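Local coordinates for protein malate dehydrogenase (Picrophilus torridus, PDB 4BGV) that probably catalyses the reversible, NAD-dependent oxidation of malate to oxaloacetate, a step of the tricarboxylic acid cycle, at residues R204-I207 with D208-V211. Sequence-based numbering, arbitrary orientation.
Sequences REKI and DEIV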
ATOM      1  N   ARG A 204     -37.458  -1.315  -1.570  1.00 20.58           N
ATOM      2  CA  ARG A 204     -37.477   0.141  -1.477  1.00 26.95           C
ATOM      3  C   ARG A 204     -37.434   0.622  -0.024  1.00 21.67           C
ATOM      4  O   ARG A 204     -36.738   1.589   0.298  1.00 22.19           O
ATOM      5  CB  ARG A 204     -38.710   0.687  -2.206  1.00 33.90           C
ATOM      6  CG  ARG A 204     -39.134   2.101  -1.828  1.00 44.22           C
ATOM      7  CD  ARG A 204     -38.066   3.146  -2.118  1.00 49.76           C
ATOM      8  NE  ARG A 204     -37.573   3.104  -3.489  1.00 54.27           N
ATOM      9  CZ  ARG A 204     -36.702   3.977  -3.986  1.00 56.32           C
ATOM     10  NH1 ARG A 204     -36.239   4.957  -3.216  1.00 57.18           N
ATOM     11  NH2 ARG A 204     -36.300   3.877  -5.248  1.00 53.54           N
ATOM     12  N   GLU A 205     -38.161  -0.067   0.847  1.00 20.97           N
ATOM     13  CA  GLU A 205     -38.211   0.299   2.258  1.00 23.10           C
ATOM     14  C   GLU A 205     -36.814   0.314   2.872  1.00 21.72           C
ATOM     15  O   GLU A 205     -36.467   1.237   3.616  1.00 19.70           O
ATOM     16  CB  GLU A 205     -39.101  -0.664   3.038  1.00 33.85           C
ATOM     17  CG  GLU A 205     -39.937   0.020   4.094  1.00 49.82           C
ATOM     18  CD  GLU A 205     -39.118   0.966   4.952  1.00 61.82           C
ATOM     19  OE1 GLU A 205     -38.361   0.475   5.811  1.00 63.44           O
ATOM     20  OE2 GLU A 205     -39.218   2.199   4.758  1.00 68.27           O
ATOM     21  N   LYS A 206     -36.020  -0.704   2.552  1.00 14.86           N
ATOM     22  CA  LYS A 206     -34.661  -0.794   3.080  1.00 13.97           C
ATOM     23  C   LYS A 206     -33.768   0.296   2.498  1.00 12.90           C
ATOM     24  O   LYS A 206     -32.918   0.861   3.204  1.00 13.56           O
ATOM     25  CB  LYS A 206     -34.060  -2.178   2.815  1.00 17.63           C
ATOM     26  CG  LYS A 206     -32.669  -2.351   3.393  1.00 19.89           C
ATOM     27  CD  LYS A 206     -32.644  -2.072   4.904  1.00 22.23           C
ATOM     28  CE  LYS A 206     -33.493  -3.069   5.685  1.00 25.74           C
ATOM     29  NZ  LYS A 206     -33.359  -2.848   7.168  1.00 27.19           N
ATOM     30  N   ILE A 207     -33.947   0.591   1.212  1.00 13.93           N
ATOM     31  CA  ILE A 207     -33.165   1.643   0.565  1.00 14.71           C
ATOM     32  C   ILE A 207     -33.499   2.992   1.203  1.00 17.48           C
ATOM     33  O   ILE A 207     -32.608   3.794   1.476  1.00 12.18           O
ATOM     34  CB  ILE A 207     -33.399   1.681  -0.960  1.00 16.34           C
ATOM     35  CG1 ILE A 207     -32.836   0.403  -1.611  1.00 15.47           C
ATOM     36  CG2 ILE A 207     -32.751   2.921  -1.598  1.00 17.94           C
ATOM     37  CD1 ILE A 207     -33.275   0.203  -3.075  1.00 16.53           C
ATOM     38  N   ASP A 208     -34.785   3.235   1.460  1.00 14.99           N
ATOM     39  CA  ASP A 208     -35.168   4.480   2.116  1.00 16.66           C
ATOM     40  C   ASP A 208     -34.533   4.596   3.506  1.00 16.69           C
ATOM     41  O   ASP A 208     -34.126   5.685   3.917  1.00 14.91           O
ATOM     42  CB  ASP A 208     -36.691   4.619   2.198  1.00 19.24           C
ATOM     43  CG  ASP A 208     -37.319   4.850   0.836  1.00 25.27           C
ATOM     44  OD1 ASP A 208     -36.571   5.157  -0.116  1.00 25.62           O
ATOM     45  OD2 ASP A 208     -38.554   4.741   0.719  1.00 29.97           O
ATOM     46  N   GLU A 209     -34.457   3.482   4.229  1.00 13.60           N
ATOM     47  CA  GLU A 209     -33.830   3.465   5.551  0.50 14.74           C
ATOM     48  C   GLU A 209     -32.364   3.861   5.466  1.00 13.82           C
ATOM     49  O   GLU A 209     -31.854   4.622   6.292  1.00 14.44           O
ATOM     50  CB  GLU A 209     -33.936   2.071   6.178  0.50 14.84           C
ATOM     51  CG  GLU A 209     -35.345   1.639   6.533  0.50 16.92           C
ATOM     52  CD  GLU A 209     -35.395   0.226   7.104  0.50 26.28           C
ATOM     53  OE1 GLU A 209     -34.334  -0.426   7.180  0.50 30.17           O
ATOM     54  OE2 GLU A 209     -36.491  -0.235   7.483  0.50 29.46           O
ATOM     55  N   ILE A 210     -31.690   3.329   4.458  1.00 12.03           N
ATOM     56  CA  ILE A 210     -30.269   3.571   4.271  1.00 10.50           C
ATOM     57  C   ILE A 210     -30.011   5.012   3.809  1.00 12.54           C
ATOM     58  O   ILE A 210     -29.047   5.649   4.240  1.00  9.87           O
ATOM     59  CB  ILE A 210     -29.674   2.530   3.314  1.00 10.86           C
ATOM     60  CG1 ILE A 210     -29.646   1.162   4.012  1.00 14.50           C
ATOM     61  CG2 ILE A 210     -28.266   2.946   2.848  1.00  9.73           C
ATOM     62  CD1 ILE A 210     -29.141   0.013   3.144  1.00 17.08           C
ATOM     63  N   VAL A 211     -30.900   5.527   2.961  1.00  9.78           N
ATOM     64  CA  VAL A 211     -30.833   6.917   2.545  1.00  9.81           C
ATOM     65  C   VAL A 211     -30.963   7.866   3.743  1.00 12.12           C
ATOM     66  O   VAL A 211     -30.192   8.811   3.890  1.00 11.69           O
ATOM     67  CB  VAL A 211     -31.881   7.210   1.472  1.00 14.42           C
ATOM     68  CG1 VAL A 211     -32.045   8.707   1.264  1.00 14.70           C
ATOM     69  CG2 VAL A 211     -31.478   6.499   0.161  1.00 16.55           C
TER
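Asp-208 and Arg-204, one turn apart in the first turns of helix 204-215, are joined twice. The backbone N of Asp-208 bonds to Arg-204 O at 2.8 Å, and OD1 of Asp-208 accepts an N-H of Arg-204 NH1 on its syn side, in a salt bridge of 3.1 Å. The arginine chain, bent at chi2 and chi3, brings CD up to the two carboxylate oxygens, off their plane, and offers the guanidinium edge to OD1, the two planes 54° apart. NH2 of Arg-204 is engaged separately by Glu-199, so an alanine in place of Asp-208 would probably strip NH1 of its acceptor and leave the guanidinium held from the Glu-199 side. In one of two conformers modelled for Glu-209, extended beyond CG, OE1 meets Lys-206 NZ at 2.6 Å, a salt bridge three residues back. Equally tentatively, its OE2 lies 2.6 Å from Glu-205 OE1, the carboxylates turned 59° to each other. Ile-210 bonds through N to Lys-206 O (3.0 Å), while its side chain packs on Phe-157, Phe-160 and Leu-161 of helix 150-165. Val-211 closes the next turn on Ile-207 O, and the CG2 methyls of Val-211 and Ile-207 approach to 4.2 Å, both residues also touching Ile-188. The helix thus packs its apolar residues against helix 150-165 and strand 184-193; on its exposed side, in this conformer, one of the two glutamates is probably protonated, which would relieve their repulsion.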